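Local coordinates for protein eukaryotic Translation Initiation 4E (Schistosoma mansoni, PDB 3HXI) that binds the 7-methylguanosine cap at the 5' end of mRNA and probably thereby helps recruit the message for translation, a step that 4E-binding proteins inhibit, at residues S15-F21 and L33-F39; F8-D14 and F39-E43; M66-I71 and D118-C122. All coordinates share one frame. Residues are numbered along the deposited sequence.

Interaction 1 of 3, residues S15-F21 and L33-F39. With GTG (7-methyl-guanosine-5'-triphosphate-5'-guanosine), chain C.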
loop_
_atom_site.group_PDB
_atom_site.type_symbol
_atom_site.label_atom_id
_atom_site.label_comp_id
_atom_site.label_asym_id
_atom_site.label_seq_id
_atom_site.Cartn_x
_atom_site.Cartn_y
_atom_site.Cartn_z
ATOM N N SER A 15 11.229 -1.113 -9.044
ATOM C CA SER A 15 11.720 -1.954 -7.965
ATOM C C SER A 15 10.997 -1.579 -6.676
ATOM O O SER A 15 10.770 -0.391 -6.411
ATOM C CB SER A 15 13.220 -1.763 -7.773
ATOM O OG SER A 15 13.692 -2.650 -6.786
ATOM N N TRP A 16 10.638 -2.596 -5.897
ATOM C CA TRP A 16 9.877 -2.440 -4.650
ATOM C C TRP A 16 10.591 -3.113 -3.506
ATOM O O TRP A 16 11.267 -4.131 -3.694
ATOM C CB TRP A 16 8.472 -3.064 -4.787
ATOM C CG TRP A 16 7.655 -2.469 -5.857
ATOM C CD1 TRP A 16 7.651 -2.826 -7.176
ATOM C CD2 TRP A 16 6.684 -1.422 -5.722
ATOM N NE1 TRP A 16 6.774 -2.039 -7.878
ATOM C CE2 TRP A 16 6.155 -1.175 -7.011
ATOM C CE3 TRP A 16 6.221 -0.659 -4.642
ATOM C CZ2 TRP A 16 5.184 -0.201 -7.255
ATOM C CZ3 TRP A 16 5.236 0.306 -4.878
ATOM C CH2 TRP A 16 4.736 0.533 -6.178
ATOM N N SER A 17 10.421 -2.558 -2.309
ATOM C CA SER A 17 10.917 -3.208 -1.104
ATOM C C SER A 17 9.776 -3.512 -0.135
ATOM O O SER A 17 8.785 -2.777 -0.072
ATOM C CB SER A 17 12.003 -2.375 -0.445
ATOM O OG SER A 17 13.129 -2.309 -1.310
ATOM N N TYR A 18 9.920 -4.617 0.585
ATOM C CA TYR A 18 8.859 -5.136 1.432
ATOM C C TYR A 18 9.356 -5.155 2.869
ATOM O O TYR A 18 10.451 -5.669 3.170
ATOM C CB TYR A 18 8.498 -6.542 0.968
ATOM C CG TYR A 18 7.111 -7.049 1.322
ATOM C CD1 TYR A 18 6.924 -7.915 2.397
ATOM C CD2 TYR A 18 5.994 -6.721 0.536
ATOM C CE1 TYR A 18 5.662 -8.427 2.700
ATOM C CE2 TYR A 18 4.720 -7.218 0.844
ATOM C CZ TYR A 18 4.575 -8.085 1.927
ATOM O OH TYR A 18 3.340 -8.611 2.249
ATOM N N TYR A 19 8.553 -4.598 3.763
ATOM C CA TYR A 19 8.968 -4.451 5.145
ATOM C C TYR A 19 7.939 -5.015 6.089
ATOM O O TYR A 19 6.740 -5.004 5.795
ATOM C CB TYR A 19 9.125 -2.961 5.504
ATOM C CG TYR A 19 10.038 -2.154 4.625
ATOM C CD1 TYR A 19 11.307 -1.803 5.066
ATOM C CD2 TYR A 19 9.622 -1.702 3.360
ATOM C CE1 TYR A 19 12.164 -1.040 4.272
ATOM C CE2 TYR A 19 10.467 -0.943 2.559
ATOM C CZ TYR A 19 11.737 -0.624 3.018
ATOM O OH TYR A 19 12.586 0.126 2.236
ATOM N N LEU A 20 8.427 -5.496 7.234
ATOM C CA LEU A 20 7.586 -5.861 8.372
ATOM C C LEU A 20 7.790 -4.881 9.492
ATOM O O LEU A 20 8.926 -4.586 9.866
ATOM C CB LEU A 20 7.963 -7.261 8.891
ATOM C CG LEU A 20 8.225 -8.332 7.830
ATOM C CD1 LEU A 20 8.626 -9.651 8.498
ATOM C CD2 LEU A 20 7.009 -8.542 6.903
ATOM N N PHE A 21 6.686 -4.379 10.035
ATOM C CA PHE A 21 6.720 -3.584 11.255
ATOM C C PHE A 21 6.416 -4.488 12.449
ATOM O O PHE A 21 5.331 -5.034 12.550
ATOM C CB PHE A 21 5.692 -2.432 11.199
ATOM C CG PHE A 21 5.633 -1.640 12.472
ATOM C CD1 PHE A 21 6.420 -0.507 12.628
ATOM C CD2 PHE A 21 4.841 -2.061 13.533
ATOM C CE1 PHE A 21 6.402 0.209 13.817
ATOM C CE2 PHE A 21 4.809 -1.344 14.722
ATOM C CZ PHE A 21 5.614 -0.218 14.872
ATOM N N LEU A 33 10.768 -1.302 12.031
ATOM C CA LEU A 33 10.659 -1.661 10.617
ATOM C C LEU A 33 11.860 -2.473 10.180
ATOM O O LEU A 33 13.005 -2.153 10.544
ATOM C CB LEU A 33 10.598 -0.410 9.753
ATOM C CG LEU A 33 9.311 0.393 9.812
ATOM C CD1 LEU A 33 9.552 1.788 9.237
ATOM C CD2 LEU A 33 8.173 -0.320 9.079
ATOM N N GLU A 34 11.625 -3.511 9.390
ATOM C CA GLU A 34 12.778 -4.214 8.803
ATOM C C GLU A 34 12.492 -4.647 7.389
ATOM O O GLU A 34 11.401 -5.111 7.104
ATOM C CB GLU A 34 13.237 -5.398 9.667
ATOM C CG GLU A 34 12.329 -6.612 9.657
ATOM C CD GLU A 34 12.611 -7.588 10.798
ATOM O OE1 GLU A 34 13.206 -7.200 11.834
ATOM O OE2 GLU A 34 12.217 -8.757 10.657
ATOM N N LYS A 35 13.483 -4.471 6.521
ATOM C CA LYS A 35 13.337 -4.768 5.104
ATOM C C LYS A 35 13.570 -6.248 4.881
ATOM O O LYS A 35 14.681 -6.741 5.090
ATOM C CB LYS A 35 14.347 -3.966 4.272
ATOM C CG LYS A 35 13.988 -3.907 2.755
ATOM C CD LYS A 35 15.118 -3.288 1.896
ATOM C CE LYS A 35 15.363 -1.817 2.204
ATOM N NZ LYS A 35 16.573 -1.320 1.473
ATOM N N VAL A 36 12.542 -6.955 4.440
ATOM C CA VAL A 36 12.656 -8.410 4.250
ATOM C C VAL A 36 12.820 -8.833 2.788
ATOM O O VAL A 36 13.127 -9.991 2.518
ATOM C CB VAL A 36 11.493 -9.175 4.927
ATOM C CG1 VAL A 36 11.540 -8.984 6.444
ATOM C CG2 VAL A 36 10.127 -8.749 4.352
ATOM N N ALA A 37 12.623 -7.900 1.853
ATOM C CA ALA A 37 12.862 -8.164 0.431
ATOM C C ALA A 37 12.842 -6.905 -0.429
ATOM O O ALA A 37 12.222 -5.898 -0.067
ATOM C CB ALA A 37 11.878 -9.204 -0.102
ATOM N N THR A 38 13.591 -6.960 -1.533
ATOM C CA THR A 38 13.539 -5.984 -2.618
ATOM C C THR A 38 13.373 -6.803 -3.894
ATOM O O THR A 38 14.122 -7.755 -4.120
ATOM C CB THR A 38 14.821 -5.110 -2.724
ATOM O OG1 THR A 38 14.953 -4.282 -1.561
ATOM C CG2 THR A 38 14.761 -4.205 -3.956
ATOM N N PHE A 39 12.383 -6.461 -4.712
ATOM C CA PHE A 39 12.098 -7.243 -5.923
ATOM C C PHE A 39 11.819 -6.326 -7.119
ATOM O O PHE A 39 11.487 -5.154 -6.943
ATOM C CB PHE A 39 10.948 -8.237 -5.688
ATOM C CG PHE A 39 9.623 -7.585 -5.389
ATOM C CD1 PHE A 39 8.789 -7.179 -6.419
ATOM C CD2 PHE A 39 9.217 -7.360 -4.066
ATOM C CE1 PHE A 39 7.563 -6.552 -6.145
ATOM C CE2 PHE A 39 7.993 -6.738 -3.789
ATOM C CZ PHE A 39 7.172 -6.338 -4.832
HETATM P PA GTG C . -0.478 3.646 13.410
HETATM O O1A GTG C . 0.086 2.284 13.711
HETATM O O2A GTG C . -0.738 4.107 11.992
HETATM O O3A GTG C . -1.812 3.958 14.248
HETATM P PB GTG C . -2.737 2.975 15.089
HETATM O O1B GTG C . -3.181 1.794 14.262
HETATM O O2B GTG C . -3.785 3.873 15.739
HETATM O O3B GTG C . -1.718 2.536 16.254
HETATM N N9A GTG C . 4.109 6.410 13.228
HETATM C C8A GTG C . 3.360 5.872 12.260
HETATM N N7A GTG C . 3.929 6.153 11.065
HETATM C C7X GTG C . 3.370 5.708 9.764
HETATM C C5A GTG C . 5.030 6.868 11.305
HETATM C C6A GTG C . 5.984 7.417 10.441
HETATM O O6A GTG C . 5.927 7.298 9.195
HETATM N N1A GTG C . 7.002 8.126 10.992
HETATM C C2A GTG C . 7.089 8.263 12.353
HETATM N N2A GTG C . 8.091 8.954 12.925
HETATM N N3A GTG C . 6.166 7.725 13.182
HETATM C C4A GTG C . 5.143 7.022 12.665
HETATM O O5D GTG C . 0.550 4.688 14.015
HETATM C C5D GTG C . 0.870 4.616 15.401
HETATM C C4D GTG C . 1.958 5.619 15.712
HETATM O O4D GTG C . 3.150 5.210 15.058
HETATM C C3D GTG C . 1.675 7.016 15.199
HETATM O O3D GTG C . 0.824 7.735 16.090
HETATM C C2D GTG C . 3.068 7.592 15.114
HETATM O O2D GTG C . 3.495 8.027 16.414
HETATM C C1D GTG C . 3.887 6.377 14.694
HETATM P PG GTG C . -1.941 1.394 17.361
HETATM O O1G GTG C . -2.982 0.391 16.976
HETATM O O2G GTG C . -2.012 2.065 18.721
HETATM O O5E GTG C . -0.502 0.682 17.277
HETATM C C5E GTG C . -0.171 -0.136 16.156
HETATM C C4E GTG C . 1.192 -0.765 16.364
HETATM O O4E GTG C . 2.174 0.273 16.420
HETATM C C3E GTG C . 1.306 -1.512 17.680
HETATM O O3E GTG C . 2.291 -2.542 17.492
HETATM C C2E GTG C . 1.876 -0.486 18.650
HETATM O O2E GTG C . 2.594 -1.084 19.742
HETATM C C1E GTG C . 2.805 0.277 17.715
HETATM N N9B GTG C . 3.084 1.691 18.037
HETATM C C8B GTG C . 1.919 2.543 18.065
HETATM N N7B GTG C . 2.531 3.838 18.348
HETATM C C5B GTG C . 3.886 3.668 18.416
HETATM C C6B GTG C . 5.009 4.591 18.659
HETATM O O6B GTG C . 4.741 5.808 18.847
HETATM N N1B GTG C . 6.270 4.073 18.684
HETATM C C2B GTG C . 6.515 2.734 18.473
HETATM N N2B GTG C . 7.778 2.237 18.491
HETATM N N3B GTG C . 5.526 1.837 18.241
HETATM C C4B GTG C . 4.246 2.256 18.195
HETATM O O HOH W 1 15.087 -0.568 -0.794
#

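Interaction 2 of 3, residues F8-D14 and F39-E43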
loop_
_atom_site.group_PDB
_atom_site.type_symbol
_atom_site.label_atom_id
_atom_site.label_comp_id
_atom_site.label_asym_id
_atom_site.label_seq_id
_atom_site.Cartn_x
_atom_site.Cartn_y
_atom_site.Cartn_z
ATOM N N PHE A 8 12.581 -16.281 -18.819
ATOM C CA PHE A 8 13.257 -15.044 -18.447
ATOM C C PHE A 8 12.268 -14.241 -17.608
ATOM O O PHE A 8 11.095 -14.152 -17.967
ATOM C CB PHE A 8 13.646 -14.272 -19.700
ATOM C CG PHE A 8 14.531 -13.091 -19.449
ATOM C CD1 PHE A 8 14.006 -11.800 -19.484
ATOM C CD2 PHE A 8 15.900 -13.257 -19.208
ATOM C CE1 PHE A 8 14.814 -10.685 -19.280
ATOM C CE2 PHE A 8 16.720 -12.141 -18.995
ATOM C CZ PHE A 8 16.171 -10.854 -19.034
ATOM N N PRO A 9 12.726 -13.681 -16.473
ATOM C CA PRO A 9 11.809 -12.963 -15.586
ATOM C C PRO A 9 11.165 -11.730 -16.248
ATOM O O PRO A 9 11.768 -11.110 -17.119
ATOM C CB PRO A 9 12.703 -12.563 -14.407
ATOM C CG PRO A 9 13.866 -13.517 -14.460
ATOM C CD PRO A 9 14.100 -13.709 -15.935
ATOM N N HIS A 10 9.952 -11.386 -15.826
ATOM C CA HIS A 10 9.224 -10.239 -16.370
ATOM C C HIS A 10 9.547 -9.012 -15.520
ATOM O O HIS A 10 9.228 -8.995 -14.343
ATOM C CB HIS A 10 7.721 -10.501 -16.346
ATOM C CG HIS A 10 7.279 -11.647 -17.211
ATOM N ND1 HIS A 10 7.417 -12.968 -16.836
ATOM C CD2 HIS A 10 6.666 -11.661 -18.416
ATOM C CE1 HIS A 10 6.902 -13.744 -17.775
ATOM N NE2 HIS A 10 6.450 -12.975 -18.748
ATOM N N PRO A 11 10.216 -8.001 -16.101
ATOM C CA PRO A 11 10.612 -6.867 -15.274
ATOM C C PRO A 11 9.432 -5.970 -14.940
ATOM O O PRO A 11 8.516 -5.799 -15.745
ATOM C CB PRO A 11 11.611 -6.116 -16.167
ATOM C CG PRO A 11 11.182 -6.462 -17.557
ATOM C CD PRO A 11 10.676 -7.864 -17.497
ATOM N N LEU A 12 9.453 -5.414 -13.740
ATOM C CA LEU A 12 8.426 -4.456 -13.351
ATOM C C LEU A 12 8.832 -3.031 -13.704
ATOM O O LEU A 12 10.024 -2.719 -13.814
ATOM C CB LEU A 12 8.178 -4.540 -11.847
ATOM C CG LEU A 12 7.815 -5.896 -11.256
ATOM C CD1 LEU A 12 7.749 -5.732 -9.753
ATOM C CD2 LEU A 12 6.490 -6.374 -11.782
ATOM N N GLN A 13 7.820 -2.181 -13.868
ATOM C CA GLN A 13 7.998 -0.725 -13.973
ATOM C C GLN A 13 8.903 -0.177 -12.882
ATOM O O GLN A 13 9.766 0.666 -13.164
ATOM C CB GLN A 13 6.648 0.004 -13.942
ATOM C CG GLN A 13 6.781 1.539 -13.924
ATOM C CD GLN A 13 7.476 2.074 -15.176
ATOM O OE1 GLN A 13 7.480 1.427 -16.227
ATOM N NE2 GLN A 13 8.066 3.255 -15.063
ATOM N N ASP A 14 8.724 -0.664 -11.649
ATOM C CA ASP A 14 9.563 -0.244 -10.533
ATOM C C ASP A 14 10.112 -1.388 -9.716
ATOM O O ASP A 14 9.536 -2.479 -9.686
ATOM C CB ASP A 14 8.773 0.684 -9.590
ATOM C CG ASP A 14 8.766 2.106 -10.065
ATOM O OD1 ASP A 14 9.812 2.777 -9.911
ATOM O OD2 ASP A 14 7.734 2.547 -10.610
ATOM N N PHE A 39 12.383 -6.461 -4.712
ATOM C CA PHE A 39 12.098 -7.243 -5.923
ATOM C C PHE A 39 11.819 -6.326 -7.119
ATOM O O PHE A 39 11.487 -5.154 -6.943
ATOM C CB PHE A 39 10.948 -8.237 -5.688
ATOM C CG PHE A 39 9.623 -7.585 -5.389
ATOM C CD1 PHE A 39 8.789 -7.179 -6.419
ATOM C CD2 PHE A 39 9.217 -7.360 -4.066
ATOM C CE1 PHE A 39 7.563 -6.552 -6.145
ATOM C CE2 PHE A 39 7.993 -6.738 -3.789
ATOM C CZ PHE A 39 7.172 -6.338 -4.832
ATOM N N SER A 40 11.958 -6.859 -8.329
ATOM C CA SER A 40 11.858 -6.032 -9.512
ATOM C C SER A 40 11.285 -6.811 -10.690
ATOM O O SER A 40 11.283 -6.317 -11.827
ATOM C CB SER A 40 13.232 -5.486 -9.859
ATOM O OG SER A 40 14.144 -6.559 -9.929
ATOM N N THR A 41 10.795 -8.016 -10.404
ATOM C CA THR A 41 10.201 -8.893 -11.419
ATOM C C THR A 41 8.880 -9.431 -10.883
ATOM O O THR A 41 8.700 -9.532 -9.651
ATOM C CB THR A 41 11.146 -10.095 -11.773
ATOM O OG1 THR A 41 11.222 -11.022 -10.664
ATOM C CG2 THR A 41 12.576 -9.594 -12.132
ATOM N N ILE A 42 7.966 -9.796 -11.779
ATOM C CA ILE A 42 6.720 -10.476 -11.369
ATOM C C ILE A 42 7.055 -11.716 -10.556
ATOM O O ILE A 42 6.406 -12.006 -9.537
ATOM C CB ILE A 42 5.879 -10.952 -12.586
ATOM C CG1 ILE A 42 5.413 -9.758 -13.422
ATOM C CG2 ILE A 42 4.689 -11.843 -12.123
ATOM C CD1 ILE A 42 4.701 -10.145 -14.722
ATOM N N GLU A 43 8.059 -12.466 -11.018
ATOM C CA GLU A 43 8.413 -13.726 -10.378
ATOM C C GLU A 43 8.840 -13.547 -8.919
ATOM O O GLU A 43 8.444 -14.328 -8.033
ATOM C CB GLU A 43 9.507 -14.439 -11.177
ATOM C CG GLU A 43 9.044 -15.000 -12.526
ATOM C CD GLU A 43 8.788 -13.965 -13.635
ATOM O OE1 GLU A 43 9.202 -12.790 -13.540
ATOM O OE2 GLU A 43 8.149 -14.354 -14.635
HETATM O O HOH W 2 12.134 -3.666 -13.002
#

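Interaction 3 of 3, residues M66-I71 and D118-C122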
loop_
_atom_site.group_PDB
_atom_site.type_symbol
_atom_site.label_atom_id
_atom_site.label_comp_id
_atom_site.label_asym_id
_atom_site.label_seq_id
_atom_site.Cartn_x
_atom_site.Cartn_y
_atom_site.Cartn_z
ATOM N N MET A 66 4.795 -2.031 1.609
ATOM C CA MET A 66 5.452 -2.242 0.308
ATOM C C MET A 66 5.626 -0.909 -0.409
ATOM O O MET A 66 4.632 -0.254 -0.756
ATOM C CB MET A 66 4.696 -3.231 -0.584
ATOM C CG MET A 66 5.435 -3.511 -1.918
ATOM S SD MET A 66 4.452 -4.307 -3.205
ATOM C CE MET A 66 3.449 -2.918 -3.762
ATOM N N PHE A 67 6.887 -0.512 -0.601
ATOM C CA PHE A 67 7.230 0.807 -1.137
ATOM C C PHE A 67 8.222 0.733 -2.297
ATOM O O PHE A 67 9.081 -0.143 -2.312
ATOM C CB PHE A 67 7.800 1.685 -0.006
ATOM C CG PHE A 67 6.725 2.366 0.807
ATOM C CD1 PHE A 67 6.515 3.739 0.703
ATOM C CD2 PHE A 67 5.890 1.620 1.639
ATOM C CE1 PHE A 67 5.474 4.376 1.432
ATOM C CE2 PHE A 67 4.848 2.246 2.371
ATOM C CZ PHE A 67 4.649 3.620 2.261
ATOM N N LYS A 68 8.119 1.655 -3.256
ATOM C CA LYS A 68 9.135 1.758 -4.312
ATOM C C LYS A 68 10.462 1.843 -3.587
ATOM O O LYS A 68 10.578 2.592 -2.602
ATOM C CB LYS A 68 8.898 2.984 -5.224
ATOM C CG LYS A 68 7.632 2.852 -6.045
ATOM C CD LYS A 68 7.490 3.892 -7.134
ATOM C CE LYS A 68 6.187 3.716 -7.899
ATOM N NZ LYS A 68 5.955 4.879 -8.786
ATOM N N SER A 69 11.451 1.064 -4.057
ATOM C CA SER A 69 12.702 0.829 -3.324
ATOM C C SER A 69 13.442 2.086 -2.859
ATOM O O SER A 69 14.100 2.075 -1.821
ATOM C CB SER A 69 13.652 -0.047 -4.152
ATOM O OG SER A 69 13.936 0.555 -5.401
ATOM N N ASP A 70 13.343 3.164 -3.622
ATOM C CA ASP A 70 14.042 4.410 -3.250
ATOM C C ASP A 70 13.344 5.214 -2.153
ATOM O O ASP A 70 13.873 6.225 -1.683
ATOM C CB ASP A 70 14.267 5.292 -4.477
ATOM C CG ASP A 70 15.492 4.875 -5.272
ATOM O OD1 ASP A 70 16.405 4.256 -4.679
ATOM O OD2 ASP A 70 15.540 5.172 -6.486
ATOM N N ILE A 71 12.163 4.753 -1.755
ATOM C CA ILE A 71 11.326 5.479 -0.803
ATOM C C ILE A 71 11.252 4.704 0.504
ATOM O O ILE A 71 10.753 3.579 0.538
ATOM C CB ILE A 71 9.884 5.658 -1.341
ATOM C CG1 ILE A 71 9.909 6.288 -2.738
ATOM C CG2 ILE A 71 9.049 6.502 -0.352
ATOM C CD1 ILE A 71 8.556 6.406 -3.385
ATOM N N ASP A 118 0.861 6.718 -11.783
ATOM C CA ASP A 118 1.954 5.874 -11.305
ATOM C C ASP A 118 3.015 6.695 -10.586
ATOM O O ASP A 118 3.604 6.249 -9.581
ATOM C CB ASP A 118 2.566 5.097 -12.468
ATOM C CG ASP A 118 3.697 4.195 -12.034
ATOM O OD1 ASP A 118 3.430 3.082 -11.552
ATOM O OD2 ASP A 118 4.859 4.612 -12.178
ATOM N N ARG A 119 3.273 7.893 -11.117
ATOM C CA ARG A 119 4.240 8.817 -10.515
ATOM C C ARG A 119 3.857 9.227 -9.086
ATOM O O ARG A 119 4.728 9.533 -8.282
ATOM C CB ARG A 119 4.442 10.052 -11.405
ATOM C CG ARG A 119 5.089 9.724 -12.761
ATOM C CD ARG A 119 5.532 10.987 -13.528
ATOM N NE ARG A 119 4.412 11.660 -14.190
ATOM C CZ ARG A 119 4.176 11.588 -15.502
ATOM N NH1 ARG A 119 3.142 12.215 -16.033
ATOM N NH2 ARG A 119 4.974 10.885 -16.284
ATOM N N GLN A 120 2.559 9.234 -8.788
ATOM C CA GLN A 120 2.087 9.642 -7.461
ATOM C C GLN A 120 2.350 8.557 -6.432
ATOM O O GLN A 120 2.432 8.837 -5.229
ATOM C CB GLN A 120 0.580 9.951 -7.475
ATOM C CG GLN A 120 0.197 11.334 -7.933
ATOM C CD GLN A 120 0.833 12.410 -7.071
ATOM O OE1 GLN A 120 0.576 12.508 -5.856
ATOM N NE2 GLN A 120 1.686 13.201 -7.687
ATOM N N ILE A 121 2.480 7.316 -6.900
ATOM C CA ILE A 121 2.486 6.164 -5.985
ATOM C C ILE A 121 3.792 6.056 -5.208
ATOM O O ILE A 121 4.887 6.034 -5.800
ATOM C CB ILE A 121 2.186 4.813 -6.725
ATOM C CG1 ILE A 121 0.802 4.833 -7.401
ATOM C CG2 ILE A 121 2.355 3.603 -5.759
ATOM C CD1 ILE A 121 -0.414 4.973 -6.472
ATOM N N CYS A 122 3.668 5.970 -3.886
ATOM C CA CYS A 122 4.813 5.687 -3.030
ATOM C C CYS A 122 4.805 4.246 -2.546
ATOM O O CYS A 122 5.795 3.535 -2.684
ATOM C CB CYS A 122 4.826 6.624 -1.829
ATOM S SG CYS A 122 5.062 8.348 -2.304
#

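Interaction 1 of 3, residues S15-F21 and L33-F39
Phe39, Leu20 and Tyr18 lose the most surface where strands 15-21 and 33-39 pair antiparallel. Phe39 faces Trp16 in a hydrogen-bonded pair (Trp16 N to Phe39 O 2.9 Å, Phe39 N to Trp16 O 2.8 Å). Its ring receives a CH-pi contact, Trp16 CB lying 3.9 Å from the Phe39 ring centroid, while the indole and phenyl planes run nearly parallel but slid apart, with little overlap. Tyr18 sits at a classic beta bulge: Val36 N donates to Tyr18 O at 2.8 Å, Ala37 N donates weakly to Tyr18 O at 3.4 Å, and Tyr18 N donates to Ala37 O at 2.7 Å. The extra residue shifts the register by one, and the phenol OH is held by Trp100 of helix 96-108. Beyond it, Leu20 pairs with Glu34 (Leu20 N to Glu34 O 3.0 Å, Glu34 N to Leu20 O 2.9 Å) and rests its CD1 3.6 Å from Val36 CG1. On the other face, Ser17 OG and Thr38 OG1 hydrogen-bond at 2.7 Å, a water bridges Ser17 OG to Lys35 NZ, and Lys35 CG lies over the Tyr19 ring. Phe21 CE2 comes within 3.5 Å of GTG O4E, a ribose oxygen of the dinucleotide. The whole is a bulged beta hairpin at the edge of the curved antiparallel eIF4E sheet, its far end reaching the cap pocket.

Interaction 2 of 3, residues F8-D14 and F39-E43
Glu43 grips His10 with both carboxylate oxygens: His10 ND1 donates to Glu43 OE2 at 2.7 Å and His10 N to Glu43 OE1 at 2.8 Å. Two backbone hydrogen bonds flank the non-hydrogen-bonded pair Pro11-Thr41, from Ile42 N to His10 O (3.0 Å) and from Leu12 N to Ser40 O (2.8 Å). A water donates to Leu12 O and Ser40 O. Thr41 is the N-cap of helix 42-50, its OG1 accepting from Asp44 N. Leu12 points toward the other segment and packs between Phe39 and Ile42, with CD1 3.7 Å from Phe39 CE1, at the ring edge, and CD2 3.9 Å from Ile42 CG1, while His10 CB meets Ile42 CD1 at 3.4 Å. The bound 4E-BP peptide packs on His10, Leu12 and Ile42 and hydrogen-bonds to Pro11 O and the Gln13 side chain. With its imidazole fixed by Glu43 and its backbone tied at Ile42, His10 is held in place where it meets an aromatic ring of the peptide edge-to-face.

Interaction 3 of 3, residues M66-I71 and D118-C122
Backbone pairing between 66-71 and 118-122 is brief, resting on one hydrogen bond from Lys68 N to Cys122 O (3.0 Å). A CA-H...O contact from Phe67 CA to the same Cys122 O (3.4 Å) accompanies it, so this single carbonyl receives two neighbouring residues as strand 63-68 ends. Straight afterwards the chain reverses in a type I turn, Lys68 to Ile71, closed by Ile71 N to Lys68 O at 2.8 Å.

The side-chain polar contacts all come from the extended Lys68 side chain. Its NZ donates to Asp118 O at 2.8 Å and, weakly, to Ile121 O at 3.4 Å, and forms a salt bridge with Asp118 OD2 at 3.6 Å. The ammonium group thus lies against the end of helix 115-120, where the chain passes into strand 121-127. The other carboxylate oxygen, Asp118 OD1, is hydrogen-bonded to Ser110 OG.

Apolar packing centres on Cys122, the residue with most surface covered here. Phe67 CE1 and Ile71 CD1 each approach its CB to 4.0 Å, and Ile71 CD1 lies 3.8 Å from Cys122 CA.

Strand 63-68 is flanked in the sheet by strands 11-21 and 121-127, so the contact belongs to the interior of the eIF4E sheet. Met66 and Ile121 pack on helix 96-108, which covers one face. Phe67, Ile71 and Cys122 instead touch Asn80 of helix 78-81, and Phe67 meets Trp138 edge-to-face.

Overall arrangement
From the N terminus, strand 11-21 pairs with strand 33-41 in both interaction 1 and interaction 2. Interaction 1 zips the hairpin nearer its turn; interaction 2 closes the wider loop around it at the open end, where helix 42-50 starts, and Phe39 belongs to both. Interaction 3 opens only after these have closed, its 47-residue separation spanning helices 78-81 and 96-108 and strand 84-89. It joins the sheet on the other side of strand 11-21: Ser17 N lies 2.8 Å from Phe67 O and Ser15 O 2.8 Å from Ser69 N, probable hydrogen bonds. Interactions 2 and 3 meet where Asp14 OD2 lies 3.5 Å from Lys68 NZ, a long, weak ion pair.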